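Local structure of elicitor protein Hrip2 (Magnaporthe oryzae, 5FID) at the interface of chains A and B. The protein acts as a protein elicitor from the rice blast fungus, a probably secreted protein of the Bys1 family that presumably triggers defence responses in plants. Coordinates in Å, arbitrary orientation; residue numbers count along the deposited sequence, not the author numbering. Chains: chain A/B, Elicitor protein Hrip2.

Contact 1: the interface of chains A and B. Residues chain A 75, 100-101, 124, 126; chain B 119-120, 122.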
loop_
_atom_site.group_PDB
_atom_site.type_symbol
_atom_site.label_atom_id
_atom_site.label_comp_id
_atom_site.label_asym_id
_atom_site.label_seq_id
_atom_site.Cartn_x
_atom_site.Cartn_y
_atom_site.Cartn_z
ATOM N N TYR A 75 -5.763 -3.949 7.732
ATOM C CA TYR A 75 -5.322 -2.735 7.048
ATOM C C TYR A 75 -6.410 -2.193 6.131
ATOM O O TYR A 75 -7.220 -2.955 5.581
ATOM C CB TYR A 75 -4.115 -3.012 6.152
ATOM C CG TYR A 75 -2.817 -3.360 6.846
ATOM C CD1 TYR A 75 -2.623 -3.114 8.206
ATOM C CD2 TYR A 75 -1.765 -3.904 6.121
ATOM C CE1 TYR A 75 -1.406 -3.425 8.817
ATOM C CE2 TYR A 75 -0.545 -4.220 6.729
ATOM C CZ TYR A 75 -0.378 -3.972 8.074
ATOM O OH TYR A 75 0.827 -4.293 8.671
ATOM N N GLY A 100 0.080 8.594 10.926
ATOM C CA GLY A 100 0.821 7.359 11.130
ATOM C C GLY A 100 1.036 6.472 9.911
ATOM O O GLY A 100 1.526 5.346 10.052
ATOM N N CYS A 101 0.676 6.956 8.724
ATOM C CA CYS A 101 0.792 6.153 7.504
ATOM C C CYS A 101 1.166 7.022 6.310
ATOM O O CYS A 101 0.918 8.226 6.324
ATOM C CB CYS A 101 -0.523 5.426 7.215
ATOM S SG CYS A 101 -1.067 4.304 8.525
ATOM N N GLY A 124 -1.200 1.135 2.354
ATOM C CA GLY A 124 -1.955 0.513 3.430
ATOM C C GLY A 124 -1.721 1.185 4.781
ATOM O O GLY A 124 -0.670 1.788 5.023
ATOM N N PRO A 126 -3.094 0.726 9.193
ATOM C CA PRO A 126 -3.894 0.018 10.201
ATOM C C PRO A 126 -5.286 0.608 10.387
ATOM O O PRO A 126 -5.443 1.832 10.469
ATOM C CB PRO A 126 -3.098 0.235 11.482
ATOM C CG PRO A 126 -1.678 0.326 11.017
ATOM C CD PRO A 126 -1.747 1.057 9.692
HETATM N N MSE B 119 4.574 5.115 11.354
HETATM C CA MSE B 119 4.736 5.582 9.983
HETATM C C MSE B 119 4.759 4.358 9.084
HETATM O O MSE B 119 5.801 3.970 8.546
HETATM C CB MSE B 119 6.010 6.418 9.806
HETATM C CG MSE B 119 6.057 7.135 8.470
HETATM SE SE MSE B 119 4.419 8.187 8.224
HETATM C CE MSE B 119 4.575 9.172 9.906
ATOM N N LYS B 120 3.591 3.740 8.947
ATOM C CA LYS B 120 3.457 2.469 8.251
ATOM C C LYS B 120 3.606 2.663 6.751
ATOM O O LYS B 120 3.109 3.645 6.177
ATOM C CB LYS B 120 2.104 1.830 8.576
ATOM C CG LYS B 120 1.953 1.467 10.047
ATOM C CD LYS B 120 2.651 0.132 10.374
ATOM C CE LYS B 120 1.822 -1.038 9.843
ATOM N NZ LYS B 120 2.443 -2.359 10.162
ATOM N N VAL B 122 3.027 0.313 3.483
ATOM C CA VAL B 122 2.540 -0.914 2.892
ATOM C C VAL B 122 2.158 -0.530 1.481
ATOM O O VAL B 122 1.358 0.378 1.295
ATOM C CB VAL B 122 1.298 -1.415 3.630
ATOM C CG1 VAL B 122 0.789 -2.694 2.992
ATOM C CG2 VAL B 122 1.620 -1.632 5.114
HETATM O O HOH W 1 1.574 2.954 3.994
#

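Contact 2: the interface of chains A and B. Residues chain A 102, 121-124; chain B 102, 121-124.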
loop_
_atom_site.group_PDB
_atom_site.type_symbol
_atom_site.label_atom_id
_atom_site.label_comp_id
_atom_site.label_asym_id
_atom_site.label_seq_id
_atom_site.Cartn_x
_atom_site.Cartn_y
_atom_site.Cartn_z
ATOM N N GLN A 102 1.740 6.414 5.276
ATOM C CA GLN A 102 2.119 7.155 4.073
ATOM C C GLN A 102 0.892 7.777 3.391
ATOM O O GLN A 102 -0.149 7.125 3.250
ATOM C CB GLN A 102 2.900 6.260 3.095
ATOM C CG GLN A 102 3.668 7.038 2.021
ATOM C CD GLN A 102 4.942 6.339 1.554
ATOM O OE1 GLN A 102 5.416 5.388 2.180
ATOM N NE2 GLN A 102 5.506 6.816 0.445
ATOM N N LYS A 121 0.633 3.318 -7.253
ATOM C CA LYS A 121 0.914 3.822 -5.922
ATOM C C LYS A 121 -0.323 3.594 -5.083
ATOM O O LYS A 121 -1.340 4.262 -5.251
ATOM C CB LYS A 121 1.334 5.296 -5.974
ATOM C CG LYS A 121 2.742 5.469 -6.554
ATOM C CD LYS A 121 3.219 6.908 -6.522
ATOM C CE LYS A 121 4.667 7.008 -7.009
ATOM N NZ LYS A 121 5.124 8.437 -7.061
ATOM N N VAL A 122 -0.235 2.587 -4.222
ATOM C CA VAL A 122 -1.337 2.175 -3.373
ATOM C C VAL A 122 -0.728 2.008 -1.999
ATOM O O VAL A 122 0.338 1.415 -1.880
ATOM C CB VAL A 122 -1.939 0.836 -3.874
ATOM C CG1 VAL A 122 -3.118 0.394 -3.010
ATOM C CG2 VAL A 122 -2.391 0.970 -5.312
ATOM N N TYR A 123 -1.368 2.562 -0.971
ATOM C CA TYR A 123 -0.826 2.481 0.381
ATOM C C TYR A 123 -1.777 1.799 1.352
ATOM O O TYR A 123 -2.999 1.880 1.187
ATOM C CB TYR A 123 -0.457 3.868 0.915
ATOM C CG TYR A 123 0.530 4.609 0.049
ATOM C CD1 TYR A 123 1.809 4.118 -0.158
ATOM C CD2 TYR A 123 0.191 5.806 -0.545
ATOM C CE1 TYR A 123 2.721 4.802 -0.950
ATOM C CE2 TYR A 123 1.093 6.493 -1.339
ATOM C CZ TYR A 123 2.351 5.983 -1.538
ATOM O OH TYR A 123 3.245 6.672 -2.322
ATOM N N GLY A 124 -1.200 1.135 2.354
ATOM C CA GLY A 124 -1.955 0.513 3.430
ATOM C C GLY A 124 -1.721 1.185 4.781
ATOM O O GLY A 124 -0.670 1.788 5.023
ATOM N N GLN B 102 5.852 0.296 -6.642
ATOM C CA GLN B 102 6.888 0.887 -5.792
ATOM C C GLN B 102 7.737 -0.152 -5.071
ATOM O O GLN B 102 7.217 -1.147 -4.565
ATOM C CB GLN B 102 6.277 1.817 -4.746
ATOM C CG GLN B 102 5.567 3.016 -5.315
ATOM C CD GLN B 102 5.454 4.134 -4.308
ATOM O OE1 GLN B 102 4.470 4.224 -3.565
ATOM N NE2 GLN B 102 6.475 4.992 -4.263
ATOM N N LYS B 121 4.313 1.729 6.126
ATOM C CA LYS B 121 4.527 1.745 4.681
ATOM C C LYS B 121 4.196 0.390 4.098
ATOM O O LYS B 121 4.953 -0.562 4.233
ATOM C CB LYS B 121 5.963 2.152 4.351
ATOM C CG LYS B 121 6.259 3.586 4.747
ATOM C CD LYS B 121 7.746 3.924 4.636
ATOM C CE LYS B 121 8.135 4.881 5.748
ATOM N NZ LYS B 121 8.101 6.269 5.250
ATOM N N VAL B 122 3.027 0.313 3.483
ATOM C CA VAL B 122 2.540 -0.914 2.892
ATOM C C VAL B 122 2.158 -0.530 1.481
ATOM O O VAL B 122 1.358 0.378 1.295
ATOM C CB VAL B 122 1.298 -1.415 3.630
ATOM C CG1 VAL B 122 0.789 -2.694 2.992
ATOM C CG2 VAL B 122 1.620 -1.632 5.114
ATOM N N TYR B 123 2.744 -1.198 0.491
ATOM C CA TYR B 123 2.564 -0.793 -0.903
ATOM C C TYR B 123 1.731 -1.834 -1.633
ATOM O O TYR B 123 1.850 -3.031 -1.355
ATOM C CB TYR B 123 3.922 -0.653 -1.601
ATOM C CG TYR B 123 4.850 0.370 -0.977
ATOM C CD1 TYR B 123 4.363 1.394 -0.184
ATOM C CD2 TYR B 123 6.216 0.313 -1.195
ATOM C CE1 TYR B 123 5.219 2.335 0.386
ATOM C CE2 TYR B 123 7.077 1.247 -0.631
ATOM C CZ TYR B 123 6.573 2.250 0.160
ATOM O OH TYR B 123 7.437 3.177 0.722
ATOM N N GLY B 124 0.897 -1.390 -2.569
ATOM C CA GLY B 124 0.076 -2.309 -3.345
ATOM C C GLY B 124 0.539 -2.441 -4.785
ATOM O O GLY B 124 1.185 -1.532 -5.310
HETATM O O HOH W 2 1.574 2.954 3.994
HETATM O O HOH W 3 2.702 2.273 -3.638
#

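Contact 3: the interface of chains A and B. Residues chain A 72-73, 75, 77; chain B 23, 47, 68, 79.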
loop_
_atom_site.group_PDB
_atom_site.type_symbol
_atom_site.label_atom_id
_atom_site.label_comp_id
_atom_site.label_asym_id
_atom_site.label_seq_id
_atom_site.Cartn_x
_atom_site.Cartn_y
_atom_site.Cartn_z
ATOM N N ASN A 72 -6.495 -9.403 9.073
ATOM C CA ASN A 72 -5.304 -10.254 9.112
ATOM C C ASN A 72 -4.444 -10.154 7.849
ATOM O O ASN A 72 -4.373 -11.097 7.058
ATOM C CB ASN A 72 -5.698 -11.709 9.364
ATOM C CG ASN A 72 -6.513 -11.878 10.629
ATOM O OD1 ASN A 72 -6.182 -11.321 11.683
ATOM N ND2 ASN A 72 -7.595 -12.638 10.529
ATOM N N PRO A 73 -3.765 -9.016 7.659
ATOM C CA PRO A 73 -3.688 -7.899 8.605
ATOM C C PRO A 73 -4.890 -6.956 8.499
ATOM O O PRO A 73 -5.506 -6.829 7.431
ATOM C CB PRO A 73 -2.415 -7.181 8.173
ATOM C CG PRO A 73 -2.367 -7.408 6.684
ATOM C CD PRO A 73 -2.939 -8.788 6.458
ATOM N N TYR A 75 -5.763 -3.949 7.732
ATOM C CA TYR A 75 -5.322 -2.735 7.048
ATOM C C TYR A 75 -6.410 -2.193 6.131
ATOM O O TYR A 75 -7.220 -2.955 5.581
ATOM C CB TYR A 75 -4.115 -3.012 6.152
ATOM C CG TYR A 75 -2.817 -3.360 6.846
ATOM C CD1 TYR A 75 -2.623 -3.114 8.206
ATOM C CD2 TYR A 75 -1.765 -3.904 6.121
ATOM C CE1 TYR A 75 -1.406 -3.425 8.817
ATOM C CE2 TYR A 75 -0.545 -4.220 6.729
ATOM C CZ TYR A 75 -0.378 -3.972 8.074
ATOM O OH TYR A 75 0.827 -4.293 8.671
ATOM N N TYR A 77 -6.699 0.128 2.582
ATOM C CA TYR A 77 -5.841 0.465 1.457
ATOM C C TYR A 77 -6.470 1.615 0.679
ATOM O O TYR A 77 -7.688 1.701 0.582
ATOM C CB TYR A 77 -5.650 -0.764 0.566
ATOM C CG TYR A 77 -5.085 -1.970 1.307
ATOM C CD1 TYR A 77 -3.733 -2.051 1.623
ATOM C CD2 TYR A 77 -5.903 -3.020 1.696
ATOM C CE1 TYR A 77 -3.214 -3.159 2.299
ATOM C CE2 TYR A 77 -5.392 -4.116 2.376
ATOM C CZ TYR A 77 -4.053 -4.182 2.668
ATOM O OH TYR A 77 -3.552 -5.280 3.340
ATOM N N TYR B 23 -0.486 -15.159 7.712
ATOM C CA TYR B 23 -1.331 -14.132 8.319
ATOM C C TYR B 23 -2.626 -14.683 8.914
ATOM O O TYR B 23 -3.229 -14.047 9.776
ATOM C CB TYR B 23 -1.639 -13.037 7.300
ATOM C CG TYR B 23 -0.844 -11.758 7.480
ATOM C CD1 TYR B 23 -0.808 -11.101 8.701
ATOM C CD2 TYR B 23 -0.146 -11.200 6.417
ATOM C CE1 TYR B 23 -0.095 -9.915 8.858
ATOM C CE2 TYR B 23 0.575 -10.015 6.566
ATOM C CZ TYR B 23 0.589 -9.379 7.787
ATOM O OH TYR B 23 1.300 -8.207 7.946
ATOM N N SER B 47 -3.226 -16.987 2.689
ATOM C CA SER B 47 -3.680 -15.962 3.620
ATOM C C SER B 47 -2.755 -14.752 3.689
ATOM O O SER B 47 -3.049 -13.785 4.394
ATOM C CB SER B 47 -3.799 -16.560 5.025
ATOM O OG SER B 47 -2.531 -17.035 5.507
ATOM N N SER B 68 0.322 -9.551 1.629
ATOM C CA SER B 68 -1.091 -9.769 1.943
ATOM C C SER B 68 -2.014 -9.376 0.798
ATOM O O SER B 68 -1.560 -8.913 -0.253
ATOM C CB SER B 68 -1.502 -9.014 3.202
ATOM O OG SER B 68 -1.290 -7.629 3.053
ATOM N N GLU B 79 5.267 -5.236 2.542
ATOM C CA GLU B 79 5.699 -4.356 3.612
ATOM C C GLU B 79 7.065 -4.795 4.090
ATOM O O GLU B 79 7.270 -5.975 4.404
ATOM C CB GLU B 79 4.694 -4.407 4.772
ATOM C CG GLU B 79 5.093 -3.595 6.004
ATOM C CD GLU B 79 4.009 -3.573 7.070
ATOM O OE1 GLU B 79 3.113 -4.447 7.020
ATOM O OE2 GLU B 79 4.043 -2.689 7.968
HETATM O O HOH W 4 -5.171 -13.415 6.247
HETATM O O HOH W 5 -3.077 -12.262 11.584
#

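Contact 4: the interface of chains A and B. Residues chain A 23, 47, 68-70, 77; chain B 70-72, 77.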
loop_
_atom_site.group_PDB
_atom_site.type_symbol
_atom_site.label_atom_id
_atom_site.label_comp_id
_atom_site.label_asym_id
_atom_site.label_seq_id
_atom_site.Cartn_x
_atom_site.Cartn_y
_atom_site.Cartn_z
ATOM N N TYR A 23 -16.802 -2.092 -5.605
ATOM C CA TYR A 23 -16.106 -3.196 -6.258
ATOM C C TYR A 23 -16.977 -4.437 -6.404
ATOM O O TYR A 23 -16.769 -5.236 -7.324
ATOM C CB TYR A 23 -14.819 -3.558 -5.501
ATOM C CG TYR A 23 -13.674 -2.592 -5.713
ATOM C CD1 TYR A 23 -13.470 -1.997 -6.944
ATOM C CD2 TYR A 23 -12.795 -2.281 -4.682
ATOM C CE1 TYR A 23 -12.419 -1.112 -7.150
ATOM C CE2 TYR A 23 -11.738 -1.385 -4.876
ATOM C CZ TYR A 23 -11.563 -0.807 -6.116
ATOM O OH TYR A 23 -10.522 0.070 -6.340
ATOM N N SER A 47 -16.957 -4.058 0.434
ATOM C CA SER A 47 -16.215 -4.551 -0.727
ATOM C C SER A 47 -15.137 -3.601 -1.233
ATOM O O SER A 47 -14.341 -3.973 -2.092
ATOM C CB SER A 47 -17.179 -4.824 -1.887
ATOM O OG SER A 47 -17.768 -3.614 -2.405
ATOM N N SER A 68 -10.071 -0.039 -0.133
ATOM C CA SER A 68 -10.585 -1.353 0.241
ATOM C C SER A 68 -10.020 -1.689 1.618
ATOM O O SER A 68 -9.173 -0.965 2.128
ATOM C CB SER A 68 -10.186 -2.405 -0.793
ATOM O OG SER A 68 -8.807 -2.723 -0.691
ATOM N N PHE A 69 -10.486 -2.761 2.247
ATOM C CA PHE A 69 -9.882 -3.130 3.523
ATOM C C PHE A 69 -9.881 -4.629 3.784
ATOM O O PHE A 69 -10.699 -5.368 3.233
ATOM C CB PHE A 69 -10.447 -2.317 4.703
ATOM C CG PHE A 69 -11.915 -2.508 4.949
ATOM C CD1 PHE A 69 -12.863 -1.922 4.115
ATOM C CD2 PHE A 69 -12.349 -3.232 6.052
ATOM C CE1 PHE A 69 -14.225 -2.092 4.361
ATOM C CE2 PHE A 69 -13.701 -3.401 6.308
ATOM C CZ PHE A 69 -14.645 -2.830 5.458
ATOM N N SER A 70 -8.930 -5.071 4.600
ATOM C CA SER A 70 -8.756 -6.493 4.857
ATOM C C SER A 70 -8.694 -6.749 6.357
ATOM O O SER A 70 -8.595 -5.817 7.152
ATOM C CB SER A 70 -7.493 -7.026 4.153
ATOM O OG SER A 70 -6.286 -6.681 4.834
ATOM N N TYR A 77 -6.699 0.128 2.582
ATOM C CA TYR A 77 -5.841 0.465 1.457
ATOM C C TYR A 77 -6.470 1.615 0.679
ATOM O O TYR A 77 -7.688 1.701 0.582
ATOM C CB TYR A 77 -5.650 -0.764 0.566
ATOM C CG TYR A 77 -5.085 -1.970 1.307
ATOM C CD1 TYR A 77 -3.733 -2.051 1.623
ATOM C CD2 TYR A 77 -5.903 -3.020 1.696
ATOM C CE1 TYR A 77 -3.214 -3.159 2.299
ATOM C CE2 TYR A 77 -5.392 -4.116 2.376
ATOM C CZ TYR A 77 -4.053 -4.182 2.668
ATOM O OH TYR A 77 -3.552 -5.280 3.340
ATOM N N SER B 70 -6.408 -8.074 -0.237
ATOM C CA SER B 70 -7.541 -7.282 0.240
ATOM C C SER B 70 -8.839 -7.711 -0.429
ATOM O O SER B 70 -8.856 -8.689 -1.184
ATOM C CB SER B 70 -7.312 -5.799 -0.051
ATOM O OG SER B 70 -7.163 -5.574 -1.446
ATOM N N SER B 71 -9.915 -6.966 -0.162
ATOM C CA SER B 71 -11.172 -7.153 -0.887
ATOM C C SER B 71 -10.910 -7.048 -2.379
ATOM O O SER B 71 -11.095 -8.022 -3.112
ATOM C CB SER B 71 -12.214 -6.108 -0.490
ATOM O OG SER B 71 -12.873 -6.458 0.710
ATOM N N ASN B 72 -10.479 -5.861 -2.812
ATOM C CA ASN B 72 -10.047 -5.634 -4.189
ATOM C C ASN B 72 -9.140 -6.771 -4.665
ATOM O O ASN B 72 -7.956 -6.834 -4.311
ATOM C CB ASN B 72 -9.327 -4.287 -4.297
ATOM C CG ASN B 72 -8.807 -4.001 -5.695
ATOM O OD1 ASN B 72 -9.042 -4.758 -6.636
ATOM N ND2 ASN B 72 -8.105 -2.886 -5.838
ATOM N N TYR B 77 -0.175 -6.826 -1.502
ATOM C CA TYR B 77 0.403 -5.744 -0.716
ATOM C C TYR B 77 1.614 -6.223 0.064
ATOM O O TYR B 77 1.589 -7.303 0.660
ATOM C CB TYR B 77 -0.639 -5.183 0.254
ATOM C CG TYR B 77 -1.921 -4.752 -0.413
ATOM C CD1 TYR B 77 -2.979 -5.631 -0.540
ATOM C CD2 TYR B 77 -2.074 -3.468 -0.915
ATOM C CE1 TYR B 77 -4.168 -5.245 -1.154
ATOM C CE2 TYR B 77 -3.272 -3.067 -1.524
ATOM C CZ TYR B 77 -4.307 -3.969 -1.639
ATOM O OH TYR B 77 -5.499 -3.604 -2.234
#

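Contact 1: the interface of chains A and B
B:Lys120 reaches across to chain A and meets A:Tyr75 at about a right angle. Its chain is bent at chi2 (-81°) and chi3 (-75°), which turns the tip toward the phenol. The terminal amine nitrogen NZ of B:Lys120 donates a hydrogen bond of 2.9 Å to the phenol oxygen OH of A:Tyr75. On the way the aliphatic part of the lysine passes the ring of A:Pro126, with CG 3.7 Å from the proline CD. CB of the lysine lies 4.0 Å from SG of A:Cys101, a half-cystine of the A:Cys101–A:Cys125 disulfide. B:Val122 meets the same tyrosine through one branch. Its CG2 touches CE2 of the A:Tyr75 ring at 3.7 Å. Backbone bonds fix both ends of the chain B segment. B:Lys120 N bonds to A:Gly100 O at 2.8 Å, and A:Gly124 N bonds to B:Val122 O at 2.9 Å. Water 1 bridges A:Gly124 O, B:Lys120 O and B:Val122 N, tying backbone groups of both chains together. The site lies in an interface between two copies that may not be the biological one. B:Lys120 pairs with A:Cys101 as a parallel beta bridge, and the loop meets the start of strand 123-126 of chain A, near the first residue of strand 75-81.

Contact 2: the interface of chains A and B
A:Tyr123 and B:Tyr123 meet as a two-fold pair at the middle of this patch, with CD1 of one ring 3.7 Å from CD1 of the other. The rings cross obliquely, and B:Tyr123 CD1 lies at the edge of the A:Tyr123 ring, in its plane. On both tyrosines CG is anti to the carbonyl carbon (chi1 -57° in A:Tyr123 and -60° in B:Tyr123), which sends the two rings off the backbone to meet. CG of A:Gln102 packs over a face of its own chain's A:Tyr123 ring, toward the rim. A:Val122 CB rests against the CA of B:Gly124 at 3.8 Å. Beside the rings the backbones pair antiparallel. B:Gly124 N bonds to A:Val122 O at 2.9 Å, the twin of the bond from A:Gly124. The glutamines form the polar rim. The amide oxygen OE1 of B:Gln102 accepts a hydrogen bond from A:Tyr123 OH at 3.0 Å, with ring and amide planes 66° apart. The opposite pair, B:Tyr123 OH and A:Gln102 OE1, is weaker at 3.3 Å. A:Lys121 lays its aliphatic chain across the B:Gln102 amide, with CG 3.8 Å from CD. Water 3 ties OE1 of B:Gln102, at 2.6 Å, to the backbone N and O of A:Val122.

Contact 3: the interface of chains A and B
A:Pro73 sits on the face of the B:Tyr23 ring. Its CD lies over the ring centre, 3.5 Å from the centroid, in a CH-pi contact. The proline CB reaches the far half of the ring, 3.7 Å from CE1, and the two side chains cross at about a right angle. The proline is also wedged against B:Ser68, whose CB is 3.6 Å from its CD. OG of B:Ser68 makes a weak bond to A:Tyr77 OH. Another first-shell contact is polar. The phenol OH of A:Tyr75 donates to the carboxylate oxygen OE1 of B:Glu79 at 2.8 Å, on the syn lone pair. The glutamate gets there with CG anti to its backbone N (chi1 176°) and an extended chain, and its carboxylate is turned 61° from the tyrosine ring. The negative charge may strengthen this bond. Two waters bridge the neighbouring A:Asn72 to chain B. Water 4 joins A:Asn72 O (2.6 Å) to B:Ser47 O. Water 5 links B:Tyr23 O to A:Asn72 OD1, and lies at the edge of the B:Tyr23 ring. Its own chain helps to place the proline. The peptide bond before it is cis, and its CB lies over the centre of the A:Tyr75 ring, 3.7 Å above the plane, which puts the proline between two rings. The site joins the loop before strand 75-81 of chain A and the start of that strand to loops at B:Tyr23 and B:Ser47, and to strands 63-69 and 75-81 of chain B.

Contact 4: the interface of chains A and B
A:Tyr77 and B:Tyr77 both carry CG anti to the carbonyl carbon (chi1 -57° and -54°), which brings their rings face to face across the chains. The rings stack with centroids 3.6 Å apart and planes 14° from parallel. They are shifted against each other: CZ of B:Tyr77 lies above the rim of the A:Tyr77 ring, and CE1 of A:Tyr77 above that of the B:Tyr77 ring. B:Ser70 supports the stack. Its OG stands between the backbone N and the carbonyl carbon and makes a 2.7 Å hydrogen bond to the phenol oxygen OH of B:Tyr77, which would restrain that ring. CB of B:Ser70 touches CE2 of A:Tyr77 at 3.5 Å, just beyond the rim and on the side of the stacked ring. The same serine's OG bonds weakly to A:Ser68 OG across the interface. In chain A the matching pair, A:Ser70 OG and A:Tyr77 OH, is weak, at 3.4 Å, so the two copies differ here. The loop of chain B continues over chain A. B:Ser71 sets its CB against A:Ser47 O at 3.4 Å. B:Asn72 lays CB against CE2 of the A:Tyr23 ring at 3.8 Å. Here the loop before strand 75-81 of chain B caps strand 63-69 of chain A, and the tyrosine stack joins the two copies near the two-fold axis. If the dimer forms in solution, this stack would help to hold it.

The four contacts are parts of one two-fold interface and lie within about 14 Å of one another, between the centres of their C-alpha atoms. Contacts 1 and 2, about 8 Å apart, share A:Gly124, in strand 123-126, and B:Val122, just before the same strand of chain B. Contact 3 lies about 11 Å from contact 1, sharing A:Tyr75, and about 10 Å from contact 4, sharing A:Tyr77. Strand 75-81 therefore runs through contacts 1, 3 and 4. In contacts 3 and 4 the loop before it meets Tyr23 of the other chain, but not identically. The structure alone does not show that the dimer is biological.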